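Local atomic coordinates of glucose-6-phosphate isomerase (Plasmodium falciparum, PDB entry 3QKI), a protein that probably catalyses the reversible conversion of alpha-D-glucose 6-phosphate to beta-D-fructose 6-phosphate, the second step of glycolysis. Residues Y29-K40 with S364-D372. Numbering follows the deposited sequence.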
loop_
_atom_site.group_PDB
_atom_site.type_symbol
_atom_site.label_atom_id
_atom_site.label_comp_id
_atom_site.label_asym_id
_atom_site.label_seq_id
_atom_site.Cartn_x
_atom_site.Cartn_y
_atom_site.Cartn_z
ATOM N N TYR A 29 21.054 -7.993 26.443
ATOM C CA TYR A 29 20.904 -6.879 25.510
ATOM C C TYR A 29 22.280 -6.202 25.311
ATOM O O TYR A 29 22.683 -5.892 24.178
ATOM C CB TYR A 29 19.868 -5.850 26.034
ATOM C CG TYR A 29 19.529 -4.750 25.045
ATOM C CD1 TYR A 29 20.364 -3.645 24.884
ATOM C CD2 TYR A 29 18.337 -4.777 24.319
ATOM C CE1 TYR A 29 20.055 -2.627 23.988
ATOM C CE2 TYR A 29 18.032 -3.776 23.394
ATOM C CZ TYR A 29 18.902 -2.704 23.226
ATOM O OH TYR A 29 18.630 -1.668 22.360
ATOM N N LYS A 30 22.982 -5.941 26.426
ATOM C CA LYS A 30 24.306 -5.325 26.410
ATOM C C LYS A 30 25.290 -6.222 25.605
ATOM O O LYS A 30 26.087 -5.694 24.835
ATOM C CB LYS A 30 24.800 -5.064 27.840
ATOM C CG LYS A 30 24.161 -3.839 28.485
ATOM C CD LYS A 30 24.392 -3.824 29.975
ATOM C CE LYS A 30 23.882 -2.551 30.611
ATOM N NZ LYS A 30 23.893 -2.625 32.102
ATOM N N GLU A 31 25.131 -7.557 25.693
ATOM C CA GLU A 31 25.951 -8.511 24.951
ATOM C C GLU A 31 25.620 -8.458 23.450
ATOM O O GLU A 31 26.535 -8.478 22.633
ATOM C CB GLU A 31 25.806 -9.939 25.511
ATOM C CG GLU A 31 26.406 -10.077 26.902
ATOM C CD GLU A 31 26.209 -11.402 27.611
ATOM O OE1 GLU A 31 25.215 -12.106 27.320
ATOM O OE2 GLU A 31 27.052 -11.729 28.477
ATOM N N LEU A 32 24.319 -8.335 23.093
ATOM C CA LEU A 32 23.870 -8.207 21.703
ATOM C C LEU A 32 24.417 -6.917 21.062
ATOM O O LEU A 32 24.769 -6.951 19.893
ATOM C CB LEU A 32 22.337 -8.296 21.601
ATOM C CG LEU A 32 21.768 -9.702 21.691
ATOM C CD1 LEU A 32 20.315 -9.686 22.107
ATOM C CD2 LEU A 32 21.974 -10.465 20.412
ATOM N N VAL A 33 24.561 -5.822 21.831
ATOM C CA VAL A 33 25.149 -4.562 21.335
ATOM C C VAL A 33 26.574 -4.847 20.799
ATOM O O VAL A 33 26.908 -4.429 19.687
ATOM C CB VAL A 33 25.175 -3.453 22.430
ATOM C CG1 VAL A 33 25.934 -2.213 21.955
ATOM C CG2 VAL A 33 23.776 -3.070 22.882
ATOM N N THR A 34 27.383 -5.594 21.559
ATOM C CA THR A 34 28.752 -5.914 21.154
ATOM C C THR A 34 28.823 -6.985 20.075
ATOM O O THR A 34 29.611 -6.822 19.145
ATOM C CB THR A 34 29.719 -6.067 22.336
ATOM O OG1 THR A 34 29.489 -7.313 22.965
ATOM C CG2 THR A 34 29.649 -4.903 23.325
ATOM N N LEU A 35 27.957 -8.023 20.140
ATOM C CA LEU A 35 27.916 -9.058 19.092
ATOM C C LEU A 35 27.510 -8.484 17.728
ATOM O O LEU A 35 28.113 -8.840 16.716
ATOM C CB LEU A 35 26.961 -10.177 19.460
ATOM C CG LEU A 35 27.392 -11.130 20.557
ATOM C CD1 LEU A 35 26.195 -11.901 21.053
ATOM C CD2 LEU A 35 28.420 -12.109 20.055
ATOM N N SER A 36 26.497 -7.605 17.701
ATOM C CA SER A 36 26.031 -6.965 16.465
ATOM C C SER A 36 27.131 -6.107 15.842
ATOM O O SER A 36 27.209 -6.055 14.614
ATOM C CB SER A 36 24.777 -6.135 16.713
ATOM O OG SER A 36 25.047 -4.975 17.486
ATOM N N ALA A 37 27.985 -5.444 16.670
ATOM C CA ALA A 37 29.117 -4.640 16.186
ATOM C C ALA A 37 30.113 -5.536 15.423
ATOM O O ALA A 37 30.627 -5.118 14.390
ATOM C CB ALA A 37 29.812 -3.926 17.346
ATOM N N GLU A 38 30.335 -6.776 15.881
ATOM C CA GLU A 38 31.170 -7.728 15.138
ATOM C C GLU A 38 30.426 -8.279 13.895
ATOM O O GLU A 38 31.045 -8.450 12.844
ATOM C CB GLU A 38 31.625 -8.872 16.027
ATOM C CG GLU A 38 32.754 -9.683 15.400
ATOM C CD GLU A 38 33.555 -10.437 16.444
ATOM O OE1 GLU A 38 33.435 -11.680 16.475
ATOM O OE2 GLU A 38 34.259 -9.790 17.260
ATOM N N GLU A 39 29.090 -8.523 14.010
ATOM C CA GLU A 39 28.267 -9.002 12.896
ATOM C C GLU A 39 28.302 -8.041 11.705
ATOM O O GLU A 39 28.278 -8.487 10.550
ATOM C CB GLU A 39 26.814 -9.277 13.351
ATOM C CG GLU A 39 26.681 -10.494 14.269
ATOM C CD GLU A 39 27.018 -11.861 13.698
ATOM O OE1 GLU A 39 26.944 -12.851 14.463
ATOM O OE2 GLU A 39 27.334 -11.954 12.489
ATOM N N LYS A 40 28.439 -6.738 11.984
ATOM C CA LYS A 40 28.513 -5.683 10.965
ATOM C C LYS A 40 29.759 -5.807 10.070
ATOM O O LYS A 40 29.751 -5.289 8.950
ATOM C CB LYS A 40 28.439 -4.295 11.616
ATOM C CG LYS A 40 27.047 -4.000 12.131
ATOM C CD LYS A 40 26.864 -2.609 12.691
ATOM C CE LYS A 40 25.652 -2.590 13.599
ATOM N NZ LYS A 40 25.241 -1.203 13.943
ATOM N N SER A 364 13.329 -9.455 13.877
ATOM C CA SER A 364 12.786 -8.109 13.700
ATOM C C SER A 364 13.364 -7.148 14.762
ATOM O O SER A 364 13.790 -6.043 14.426
ATOM C CB SER A 364 11.270 -8.168 13.794
ATOM O OG SER A 364 10.655 -6.898 13.635
ATOM N N PHE A 365 13.368 -7.579 16.032
ATOM C CA PHE A 365 13.892 -6.849 17.186
ATOM C C PHE A 365 15.382 -6.559 16.992
ATOM O O PHE A 365 15.824 -5.437 17.213
ATOM C CB PHE A 365 13.647 -7.681 18.470
ATOM C CG PHE A 365 14.289 -7.131 19.721
ATOM C CD1 PHE A 365 13.739 -6.040 20.386
ATOM C CD2 PHE A 365 15.445 -7.711 20.241
ATOM C CE1 PHE A 365 14.334 -5.538 21.552
ATOM C CE2 PHE A 365 16.056 -7.192 21.384
ATOM C CZ PHE A 365 15.498 -6.108 22.034
ATOM N N TYR A 366 16.156 -7.590 16.572
ATOM C CA TYR A 366 17.589 -7.504 16.314
ATOM C C TYR A 366 17.901 -6.455 15.217
ATOM O O TYR A 366 18.699 -5.547 15.450
ATOM C CB TYR A 366 18.079 -8.898 15.896
ATOM C CG TYR A 366 19.545 -8.993 15.547
ATOM C CD1 TYR A 366 20.520 -9.027 16.544
ATOM C CD2 TYR A 366 19.957 -9.158 14.227
ATOM C CE1 TYR A 366 21.870 -9.152 16.233
ATOM C CE2 TYR A 366 21.310 -9.285 13.901
ATOM C CZ TYR A 366 22.261 -9.293 14.910
ATOM O OH TYR A 366 23.588 -9.428 14.592
ATOM N N ASN A 367 17.229 -6.557 14.054
ATOM C CA ASN A 367 17.405 -5.603 12.944
ATOM C C ASN A 367 17.079 -4.189 13.338
ATOM O O ASN A 367 17.825 -3.266 12.989
ATOM C CB ASN A 367 16.572 -6.015 11.735
ATOM C CG ASN A 367 17.147 -7.203 11.023
ATOM O OD1 ASN A 367 18.331 -7.485 11.133
ATOM N ND2 ASN A 367 16.313 -7.937 10.294
ATOM N N SER A 368 15.990 -4.006 14.075
ATOM C CA SER A 368 15.580 -2.663 14.496
ATOM C C SER A 368 16.501 -2.092 15.586
ATOM O O SER A 368 16.948 -0.949 15.473
ATOM C CB SER A 368 14.129 -2.678 14.976
ATOM O OG SER A 368 13.760 -1.435 15.570
ATOM N N HIS A 369 16.764 -2.873 16.659
ATOM C CA HIS A 369 17.577 -2.373 17.760
ATOM C C HIS A 369 19.066 -2.249 17.514
ATOM O O HIS A 369 19.653 -1.244 17.897
ATOM C CB HIS A 369 17.285 -3.125 19.073
ATOM C CG HIS A 369 16.060 -2.610 19.760
ATOM N ND1 HIS A 369 16.128 -2.051 21.024
ATOM C CD2 HIS A 369 14.781 -2.532 19.314
ATOM C CE1 HIS A 369 14.901 -1.652 21.307
ATOM N NE2 HIS A 369 14.058 -1.916 20.309
ATOM N N PHE A 370 19.674 -3.261 16.902
ATOM C CA PHE A 370 21.122 -3.328 16.711
ATOM C C PHE A 370 21.659 -2.817 15.370
ATOM O O PHE A 370 22.827 -2.439 15.285
ATOM C CB PHE A 370 21.635 -4.721 17.101
ATOM C CG PHE A 370 21.127 -5.090 18.471
ATOM C CD1 PHE A 370 21.547 -4.388 19.597
ATOM C CD2 PHE A 370 20.133 -6.047 18.628
ATOM C CE1 PHE A 370 21.006 -4.662 20.851
ATOM C CE2 PHE A 370 19.604 -6.329 19.886
ATOM C CZ PHE A 370 20.029 -5.620 20.984
ATOM N N PHE A 371 20.803 -2.719 14.366
ATOM C CA PHE A 371 21.210 -2.211 13.050
ATOM C C PHE A 371 20.492 -0.921 12.716
ATOM O O PHE A 371 20.806 -0.286 11.705
ATOM C CB PHE A 371 20.954 -3.274 11.977
ATOM C CG PHE A 371 22.001 -4.350 11.946
ATOM C CD1 PHE A 371 21.971 -5.402 12.858
ATOM C CD2 PHE A 371 23.018 -4.323 10.999
ATOM C CE1 PHE A 371 22.954 -6.393 12.841
ATOM C CE2 PHE A 371 23.989 -5.330 10.967
ATOM C CZ PHE A 371 23.961 -6.347 11.900
ATOM N N ASP A 372 19.509 -0.545 13.552
ATOM C CA ASP A 372 18.692 0.652 13.389
ATOM C C ASP A 372 17.889 0.640 12.081
ATOM O O ASP A 372 17.692 1.688 11.439
ATOM C CB ASP A 372 19.528 1.932 13.610
ATOM C CG ASP A 372 18.772 3.047 14.297
ATOM O OD1 ASP A 372 18.859 4.187 13.825
ATOM O OD2 ASP A 372 18.116 2.777 15.335
HETATM O O HOH W 1 23.849 -0.315 11.116
#
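Phe370 enters helix 29-39 as a knob, its ring held in the hole formed by Tyr29, Leu32, Val33 and Ser36. Leu32 CB lies over one face, 3.9 Å from the Phe370 ring centroid and 24° off the normal, a CH-pi contact, while Val33 CG2 meets the ring edge. The rim of Phe370 in turn points at a face of Tyr29: with centroids 4.9 Å apart and planes at 55°, this is a tilted edge-to-face pair. Phe370 CB rests 3.4 Å from Ser36 OG.

Tyr29 reaches past this ring because its CG is anti to the backbone N (chi1 -173°), which brings OH to ND1 of His369 at 2.9 Å, a hydrogen bond in the plane of the imidazole. These two rings meet rim to rim, completing an aromatic cluster with Phe370. The axes of segments 29-39 and 364-371 come within 9.9 Å and lie nearly perpendicular. The contact packs helix 27-39 on the helix preceding strand 375-380 of the mixed sheet, in one of the two sugar isomerase (SIS) domains of the phosphoglucose isomerase fold.

At the other end, Lys40, extended beyond CG, runs past Phe371 and sets CE over a face of the ring, a CH-pi contact 4.2 Å from CE to the centroid. Its NZ donates to Phe370 O at 3.0 Å, in the carbonyl plane, and a water links the same NZ to Phe371 O.

Farther out, His369 NE2 is hydrogen-bonded to Asn414 O, which probably limits rotation of the imidazole. Tyr366 OH, packed against Glu39 CG, hydrogen-bonds Arg72 O, and the Glu39 carboxylate is held by Tyr47, Thr77 and Ser74 N.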